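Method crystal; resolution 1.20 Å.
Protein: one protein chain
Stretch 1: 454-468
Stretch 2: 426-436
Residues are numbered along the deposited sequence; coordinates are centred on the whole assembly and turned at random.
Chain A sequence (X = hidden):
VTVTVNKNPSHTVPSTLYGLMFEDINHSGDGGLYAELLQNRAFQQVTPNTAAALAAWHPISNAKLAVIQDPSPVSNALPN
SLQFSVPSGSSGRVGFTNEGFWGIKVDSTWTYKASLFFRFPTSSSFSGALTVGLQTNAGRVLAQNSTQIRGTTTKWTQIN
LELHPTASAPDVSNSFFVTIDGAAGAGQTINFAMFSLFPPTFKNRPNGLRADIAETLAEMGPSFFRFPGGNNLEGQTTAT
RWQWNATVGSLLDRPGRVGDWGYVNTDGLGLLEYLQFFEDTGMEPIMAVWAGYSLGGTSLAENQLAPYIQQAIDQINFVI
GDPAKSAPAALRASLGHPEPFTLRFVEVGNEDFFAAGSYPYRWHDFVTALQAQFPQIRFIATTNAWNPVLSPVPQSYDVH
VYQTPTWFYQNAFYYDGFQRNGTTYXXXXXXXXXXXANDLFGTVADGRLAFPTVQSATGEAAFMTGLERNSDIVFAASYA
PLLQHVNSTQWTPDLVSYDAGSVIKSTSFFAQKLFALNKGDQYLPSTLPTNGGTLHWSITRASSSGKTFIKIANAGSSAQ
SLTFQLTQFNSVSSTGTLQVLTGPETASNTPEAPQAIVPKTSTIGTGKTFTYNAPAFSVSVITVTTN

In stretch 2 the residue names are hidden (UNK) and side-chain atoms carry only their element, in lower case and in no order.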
ATOM      1  N   VAL A 454     -21.286  -5.391  -0.963  1.00 12.53           N
ATOM      2  CA  VAL A 454     -21.475  -6.811  -1.350  1.00 12.72           C
ATOM      3  C   VAL A 454     -21.586  -6.877  -2.872  1.00 12.50           C
ATOM      4  O   VAL A 454     -21.005  -7.753  -3.529  1.00 13.44           O
ATOM      5  CB  VAL A 454     -22.627  -7.462  -0.622  1.00 12.68           C
ATOM      6  CG1 VAL A 454     -22.756  -8.922  -1.010  1.00 14.72           C
ATOM      7  CG2 VAL A 454     -22.472  -7.366   0.892  1.00 13.83           C
ATOM      8  N   GLN A 455     -22.361  -5.964  -3.456  1.00 13.18           N
ATOM      9  CA  GLN A 455     -22.521  -5.899  -4.913  1.00 14.26           C
ATOM     10  C   GLN A 455     -21.154  -5.788  -5.606  1.00 12.41           C
ATOM     11  O   GLN A 455     -20.881  -6.483  -6.641  1.00 12.41           O
ATOM     12  CB  GLN A 455     -23.410  -4.672  -5.284  1.00 14.29           C
ATOM     13  CG  GLN A 455     -23.850  -4.595  -6.761  1.00 15.07           C
ATOM     14  CD  GLN A 455     -24.587  -3.336  -7.158  1.00 15.53           C
ATOM     15  OE1 GLN A 455     -24.898  -2.512  -6.284  1.00 16.34           O
ATOM     16  NE2 GLN A 455     -24.891  -3.203  -8.432  1.00 17.71           N
ATOM     17  N   SER A 456     -20.315  -4.864  -5.147  1.00 11.83           N
ATOM     18  CA  SER A 456     -19.041  -4.625  -5.876  1.00 11.83           C
ATOM     19  C   SER A 456     -18.116  -5.813  -5.694  1.00 11.27           C
ATOM     20  O   SER A 456     -17.475  -6.258  -6.668  1.00 11.71           O
ATOM     21  CB  SER A 456     -18.408  -3.310  -5.439  1.00 12.33           C
ATOM     22  OG  SER A 456     -17.817  -3.336  -4.122  1.00 11.95           O
ATOM     23  N   ALA A 457     -18.014  -6.402  -4.512  1.00 11.14           N
ATOM     24  CA  ALA A 457     -17.148  -7.542  -4.239  1.00 10.81           C
ATOM     25  C   ALA A 457     -17.575  -8.750  -5.055  1.00 11.43           C
ATOM     26  O   ALA A 457     -16.729  -9.526  -5.513  1.00 11.67           O
ATOM     27  CB  ALA A 457     -17.126  -7.856  -2.752  1.00 11.49           C
ATOM     28  N   THR A 458     -18.912  -8.960  -5.150  1.00 11.77           N
ATOM     29  CA  THR A 458     -19.386 -10.149  -5.892  1.00 11.54           C
ATOM     30  C   THR A 458     -19.167  -9.997  -7.390  1.00 11.50           C
ATOM     31  O   THR A 458     -18.846 -10.974  -8.078  1.00 12.03           O
ATOM     32  CB  THR A 458     -20.832 -10.466  -5.512  1.00 12.03           C
ATOM     33  OG1 THR A 458     -21.756  -9.430  -5.841  1.00 14.72           O
ATOM     34  CG2 THR A 458     -20.942 -10.827  -4.065  1.00 12.10           C
ATOM     35  N   GLY A 459     -19.345  -8.795  -7.952  1.00 11.98           N
ATOM     36  CA  GLY A 459     -19.029  -8.556  -9.365  1.00 12.01           C
ATOM     37  C   GLY A 459     -17.550  -8.757  -9.580  1.00 11.82           C
ATOM     38  O   GLY A 459     -17.161  -9.420 -10.572  1.00 11.37           O
ATOM     39  N   GLU A 460     -16.698  -8.202  -8.735  1.00 11.28           N
ATOM     40  CA  GLU A 460     -15.256  -8.435  -8.832  1.00 11.66           C
ATOM     41  C   GLU A 460     -14.948  -9.936  -8.780  1.00 10.69           C
ATOM     42  O   GLU A 460     -14.153 -10.435  -9.598  1.00 11.38           O
ATOM     43  CB  GLU A 460     -14.519  -7.725  -7.721  1.00 11.03           C
ATOM     44  CG  GLU A 460     -14.546  -6.205  -7.879  1.00 11.22           C
ATOM     45  CD  GLU A 460     -14.431  -5.433  -6.568  1.00 11.70           C
ATOM     46  OE1 GLU A 460     -14.152  -6.055  -5.516  1.00 11.01           O
ATOM     47  OE2 GLU A 460     -14.568  -4.187  -6.632  1.00 11.80           O
ATOM     48  N   ALA A 461     -15.567 -10.680  -7.883  1.00 11.04           N
ATOM     49  CA  ALA A 461     -15.315 -12.101  -7.741  1.00 11.09           C
ATOM     50  C   ALA A 461     -15.699 -12.817  -9.022  1.00 11.07           C
ATOM     51  O   ALA A 461     -14.945 -13.722  -9.480  1.00 11.13           O
ATOM     52  CB  ALA A 461     -16.043 -12.671  -6.557  1.00 11.60           C
ATOM     53  N   ALA A 462     -16.778 -12.454  -9.686  1.00 11.20           N
ATOM     54  CA  ALA A 462     -17.124 -13.072 -10.967  1.00 10.92           C
ATOM     55  C   ALA A 462     -16.015 -12.797 -11.991  1.00 10.76           C
ATOM     56  O   ALA A 462     -15.587 -13.713 -12.702  1.00 11.15           O
ATOM     57  CB  ALA A 462     -18.477 -12.525 -11.434  1.00 11.96           C
ATOM     58  N   PHE A 463     -15.568 -11.557 -12.069  1.00 11.00           N
ATOM     59  CA  PHE A 463     -14.462 -11.241 -13.004  1.00 11.16           C
ATOM     60  C   PHE A 463     -13.208 -12.056 -12.621  1.00 10.54           C
ATOM     61  O   PHE A 463     -12.498 -12.543 -13.543  1.00 11.12           O
ATOM     62  CB  PHE A 463     -14.180  -9.744 -12.882  1.00 11.79           C
ATOM     63  CG  PHE A 463     -13.184  -9.208 -13.872  1.00 11.84           C
ATOM     64  CD1 PHE A 463     -13.545  -8.935 -15.178  1.00 12.09           C
ATOM     65  CD2 PHE A 463     -11.891  -8.843 -13.477  1.00 12.13           C
ATOM     66  CE1 PHE A 463     -12.638  -8.399 -16.079  1.00 13.20           C
ATOM     67  CE2 PHE A 463     -10.994  -8.309 -14.364  1.00 12.73           C
ATOM     68  CZ  PHE A 463     -11.392  -8.032 -15.657  1.00 12.94           C
ATOM     69  N   MET A 464     -12.923 -12.248 -11.342  1.00 10.59           N
ATOM     70  CA  MET A 464     -11.736 -12.999 -10.896  1.00 10.78           C
ATOM     71  C   MET A 464     -11.840 -14.473 -11.285  1.00 10.72           C
ATOM     72  O   MET A 464     -10.774 -15.088 -11.521  1.00 11.28           O
ATOM     73  CB  MET A 464     -11.573 -12.813  -9.395  1.00 11.34           C
ATOM     74  CG  MET A 464     -11.218 -11.340  -8.995  1.00 11.95           C
ATOM     75  SD  MET A 464     -11.658 -10.919  -7.325  0.83 11.06           S
ATOM     76  CE  MET A 464     -10.381 -11.859  -6.591  1.00 12.34           C
ATOM     77  N   THR A 465     -13.026 -15.065 -11.349  1.00 10.61           N
ATOM     78  CA  THR A 465     -13.134 -16.440 -11.821  1.00 10.92           C
ATOM     79  C   THR A 465     -12.592 -16.531 -13.267  1.00 10.50           C
ATOM     80  O   THR A 465     -11.967 -17.536 -13.629  1.00 11.87           O
ATOM     81  CB  THR A 465     -14.549 -17.029 -11.750  1.00 11.13           C
ATOM     82  OG1 THR A 465     -15.436 -16.364 -12.663  1.00 11.56           O
ATOM     83  CG2 THR A 465     -15.083 -17.054 -10.345  1.00 11.53           C
ATOM     84  N   GLY A 466     -12.823 -15.490 -14.071  1.00 10.82           N
ATOM     85  CA  GLY A 466     -12.282 -15.453 -15.417  1.00 11.98           C
ATOM     86  C   GLY A 466     -10.759 -15.255 -15.393  1.00 10.97           C
ATOM     87  O   GLY A 466     -10.066 -15.848 -16.197  1.00 11.89           O
ATOM     88  N   LEU A 467     -10.239 -14.403 -14.515  1.00 10.95           N
ATOM     89  CA  LEU A 467      -8.775 -14.277 -14.379  1.00 11.52           C
ATOM     90  C   LEU A 467      -8.163 -15.655 -14.092  1.00 11.32           C
ATOM     91  O   LEU A 467      -7.113 -16.017 -14.661  1.00 12.54           O
ATOM     92  CB  LEU A 467      -8.427 -13.263 -13.301  1.00 11.44           C
ATOM     93  CG  LEU A 467      -8.915 -11.837 -13.512  1.00 12.27           C
ATOM     94  CD1 LEU A 467      -8.494 -10.971 -12.341  1.00 13.02           C
ATOM     95  CD2 LEU A 467      -8.392 -11.230 -14.795  1.00 13.26           C
ATOM     96  N   GLU A 468      -8.798 -16.400 -13.206  1.00 11.04           N
ATOM     97  CA  GLU A 468      -8.260 -17.698 -12.806  1.00 11.84           C
ATOM     98  C   GLU A 468      -8.390 -18.718 -13.927  1.00 11.34           C
ATOM     99  O   GLU A 468      -7.437 -19.473 -14.231  1.00 11.92           O
ATOM    100  CB  GLU A 468      -8.919 -18.165 -11.488  1.00 11.75           C
ATOM    101  CG  GLU A 468      -8.290 -19.366 -10.868  1.00 12.31           C
ATOM    102  CD  GLU A 468      -8.813 -19.634  -9.462  1.00 11.65           C
ATOM    103  OE1 GLU A 468      -9.835 -20.311  -9.342  1.00 11.99           O
ATOM    104  OE2 GLU A 468      -8.160 -19.132  -8.492  1.00 12.43           O
ATOM    105  N   UNK A 426      -0.960  -8.748 -16.700  1.00 11.02           N
ATOM    106  CA  UNK A 426      -1.039  -8.365 -15.275  1.00 11.20           C
ATOM    107  C   UNK A 426      -2.237  -7.430 -15.151  1.00 11.11           C
ATOM    108  O   UNK A 426      -2.261  -6.361 -15.777  1.00 11.50           O
ATOM    109  c   UNK A 426      -0.163  -6.895 -11.244  1.00 10.72           C
ATOM    110  c   UNK A 426       1.184  -5.847 -13.400  1.00 11.58           C
ATOM    111  c   UNK A 426       0.695  -5.843 -11.059  1.00 11.38           C
ATOM    112  c   UNK A 426       1.368  -5.290 -12.138  1.00 11.76           C
ATOM    113  c   UNK A 426       0.343  -6.946 -13.592  1.00 10.71           C
ATOM    114  c   UNK A 426       0.234  -7.586 -14.950  1.00 11.53           C
ATOM    115  c   UNK A 426      -0.323  -7.448 -12.511  1.00 10.52           C
ATOM    116  N   UNK A 427      -3.273  -7.810 -14.386  1.00 10.89           N
ATOM    117  CA  UNK A 427      -4.393  -6.915 -14.109  1.00 10.48           C
ATOM    118  C   UNK A 427      -3.984  -6.074 -12.895  1.00 10.50           C
ATOM    119  O   UNK A 427      -4.375  -6.384 -11.749  1.00 10.96           O
ATOM    120  o   UNK A 427      -8.416  -5.860 -15.622  1.00 13.98           O
ATOM    121  c   UNK A 427      -7.425  -6.673 -15.449  1.00 11.85           C
ATOM    122  o   UNK A 427      -6.923  -7.303 -16.385  1.00 13.31           O
ATOM    123  c   UNK A 427      -5.674  -7.707 -13.881  1.00 10.49           C
ATOM    124  c   UNK A 427      -6.910  -6.844 -14.039  1.00 11.22           C
ATOM    125  N   UNK A 428      -3.125  -5.067 -13.140  1.00 10.50           N
ATOM    126  CA  UNK A 428      -2.427  -4.410 -12.041  1.00 10.88           C
ATOM    127  C   UNK A 428      -3.243  -3.458 -11.223  1.00 10.53           C
ATOM    128  O   UNK A 428      -2.823  -3.059 -10.127  1.00 10.86           O
ATOM    129  N   UNK A 429      -4.404  -3.025 -11.759  1.00  9.97           N
ATOM    130  CA  UNK A 429      -5.375  -2.259 -10.980  1.00 10.74           C
ATOM    131  C   UNK A 429      -6.754  -2.673 -11.497  1.00 11.08           C
ATOM    132  O   UNK A 429      -7.034  -2.533 -12.694  1.00 11.47           O
ATOM    133  c   UNK A 429      -3.652   1.294 -11.095  1.00 12.12           C
ATOM    134  o   UNK A 429      -2.478   1.673 -11.299  1.00 12.05           O
ATOM    135  c   UNK A 429      -5.242  -0.734 -11.219  1.00 11.41           C
ATOM    136  o   UNK A 429      -4.664   2.079 -11.170  1.00 12.63           O
ATOM    137  c   UNK A 429      -3.889  -0.168 -10.801  1.00 11.44           C
ATOM    138  N   UNK A 430      -7.627  -3.005 -10.575  1.00 10.28           N
ATOM    139  CA  UNK A 430      -9.049  -3.135 -10.908  1.00 10.48           C
ATOM    140  C   UNK A 430      -9.864  -2.907  -9.658  1.00 10.69           C
ATOM    141  O   UNK A 430      -9.441  -3.233  -8.556  1.00 10.82           O
ATOM    142  c   UNK A 430      -8.957  -8.017  -9.146  1.00 10.69           C
ATOM    143  c   UNK A 430      -9.408  -4.483 -11.582  1.00 11.30           C
ATOM    144  c   UNK A 430      -7.982  -6.265 -10.479  1.00 11.05           C
ATOM    145  c   UNK A 430      -9.224  -5.724 -10.740  1.00 10.83           C
ATOM    146  o   UNK A 430      -8.838  -9.141  -8.396  1.00 11.06           O
ATOM    147  c   UNK A 430     -10.196  -7.465  -9.390  1.00 11.24           C
ATOM    148  c   UNK A 430     -10.338  -6.349 -10.177  1.00 11.53           C
ATOM    149  c   UNK A 430      -7.835  -7.397  -9.700  1.00 11.05           C
ATOM    150  N   UNK A 431     -11.097  -2.419  -9.869  1.00 10.86           N
ATOM    151  CA  UNK A 431     -12.085  -2.304  -8.808  1.00 10.93           C
ATOM    152  C   UNK A 431     -13.414  -1.877  -9.416  1.00 10.84           C
ATOM    153  O   UNK A 431     -13.454  -1.093 -10.393  1.00 11.27           O
ATOM    154  c   UNK A 431     -11.719  -1.231  -7.774  1.00 11.92           C
ATOM    155  N   UNK A 432     -14.499  -2.355  -8.812  1.00 10.95           N
ATOM    156  CA  UNK A 432     -15.855  -1.822  -9.095  1.00 10.98           C
ATOM    157  C   UNK A 432     -16.074  -0.610  -8.203  1.00 11.41           C
ATOM    158  O   UNK A 432     -16.160  -0.753  -6.994  1.00 11.71           O
ATOM    159  c   UNK A 432     -16.882  -2.918  -8.877  1.00 12.84           C
ATOM    160  N   UNK A 433     -16.141   0.580  -8.806  1.00 11.93           N
ATOM    161  CA  UNK A 433     -16.024   1.842  -8.044  1.00 12.34           C
ATOM    162  C   UNK A 433     -17.326   2.620  -7.921  1.00 12.44           C
ATOM    163  O   UNK A 433     -17.353   3.538  -7.101  1.00 12.40           O
ATOM    164  c   UNK A 433     -15.245   3.352  -9.938  1.00 13.63           C
ATOM    165  c   UNK A 433     -13.591   1.967  -8.603  1.00 13.16           C
ATOM    166  c   UNK A 433     -14.283   4.469 -10.327  1.00 14.42           C
ATOM    167  c   UNK A 433     -14.913   2.742  -8.587  1.00 12.77           C
ATOM    168  N   UNK A 434     -18.332   2.347  -8.757  1.00 12.64           N
ATOM    169  CA  UNK A 434     -19.510   3.190  -8.869  1.00 12.50           C
ATOM    170  C   UNK A 434     -20.590   2.383  -9.554  1.00 12.29           C
ATOM    171  O   UNK A 434     -20.267   1.493 -10.359  1.00 13.07           O
ATOM    172  o   UNK A 434     -20.344   5.189  -9.986  1.00 13.65           O
ATOM    173  c   UNK A 434     -19.189   4.410  -9.734  1.00 13.74           C
ATOM    174  N   UNK A 435     -21.845   2.739  -9.300  1.00 13.08           N
ATOM    175  CA  UNK A 435     -22.941   2.192 -10.083  1.00 13.45           C
ATOM    176  C   UNK A 435     -23.335   3.085 -11.263  1.00 13.81           C
ATOM    177  O   UNK A 435     -24.274   2.708 -11.990  1.00 16.09           O
ATOM    178  o   UNK A 435     -24.496   3.161  -8.511  1.00 16.66           O
ATOM    179  c   UNK A 435     -24.167   1.948  -9.193  1.00 14.68           C
ATOM    180  c   UNK A 435     -23.875   0.906  -8.131  1.00 16.13           C
ATOM    181  N   UNK A 436     -22.650   4.202 -11.477  1.00 13.35           N
ATOM    182  CA  UNK A 436     -22.999   5.152 -12.535  1.00 13.87           C
ATOM    183  C   UNK A 436     -22.035   4.999 -13.724  1.00 13.57           C
ATOM    184  O   UNK A 436     -20.925   5.528 -13.727  1.00 14.04           O
ATOM    185  n   UNK A 436     -23.790   8.781 -12.371  1.00 22.14           N
ATOM    186  c   UNK A 436     -23.458   7.614 -12.950  1.00 17.03           C
ATOM    187  o   UNK A 436     -23.541   7.376 -14.180  1.00 17.97           O
ATOM    188  c   UNK A 436     -22.918   6.553 -11.994  1.00 15.59           C
TER
HETATM  189  O   HOH W   1     -15.251  -2.375  -4.806  1.00 11.74           O

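Position 426 carries one carbon and then a ring of six carbons with no heteroatom, which is phenylalanine; the side chain of Phe426 lies beyond the reach of the helix. At 427 there are three carbons in a row, the third bearing two oxygens, which meet the helix at Phe463 and Leu467: a glutamate. OE2 of Glu427 lies 3.7 Å from CZ of Phe463, near the plane of that ring, while OE1 is hydrogen-bonded elsewhere in the structure. A ring edge carries slightly positive hydrogens, so it suits a carboxylate oxygen better than a face would. Position 428 has no side-chain atoms and is glycine; a CB modelled on Gly428 would lie 3.1 Å from CE2 of Phe426, so the bare backbone fits where the chain approaches its corner. Position 429, at that corner, again shows three carbons ending in two oxygens; Glu429 has both carboxylate oxygens hydrogen-bonded elsewhere in the structure.

At 430 one carbon leads to a six-carbon ring bearing an oxygen, and the group meets Phe463, Met464 and Leu467; it is tyrosine. Tyr430 has the largest area covered by the helix. CG of Met464 lies 4.0 Å from CZ of Tyr430, and SD of Met464 sits at the ring's edge. The broad ring offers surface to all three side chains, while its hydroxyl is hydrogen-bonded elsewhere.

Position 431 has a single carbon, directed sideways and 4.3 Å from OE2 of Glu460: Ala431, short enough to sit beside that carboxylate. Position 432 also has one carbon, its CB pointing toward the helix 3.8 Å from CB of Ser456; a lone carbon means alanine. Ala432 suits a tight approach, for its CA is only 5.3 Å from CA of Ser456. Its backbone N donates to OE2 of Glu460 at 2.8 Å and 163°, a nearly straight hydrogen bond.

Position 433 has four carbons, forked at the first, with one arm two carbons long; Ile433 turns this apolar bulk away from the helix into buried surroundings. Position 434 has one carbon and one oxygen, and Ser434 also turns away; its OG accepts a hydrogen bond from the backbone N of position 436 (2.9 Å). At 435 one carbon carries an oxygen and a carbon, near the end of Gln455: Thr435, a small polar residue suited to its exposed place, whose CG2 lies 4.0 Å from OE1 of Gln455. Position 436, two carbons with an oxygen and a nitrogen on the second, fits asparagine; Asn436 is out of reach, its polar amide suiting a partly exposed loop.

The contact therefore joins two kinds of packing. Phe463, Met464 and Leu467 pack against Tyr430, whereas small residues let Ser456 approach Ala432. There a water donates to O of Ala432 (2.9 Å) and OE2 of Glu460 (2.7 Å) and accepts from OG of Ser456 (2.8 Å), adding a bridge beside the direct bond.

Stretch 2 (426-436) FEGEYAAISTN
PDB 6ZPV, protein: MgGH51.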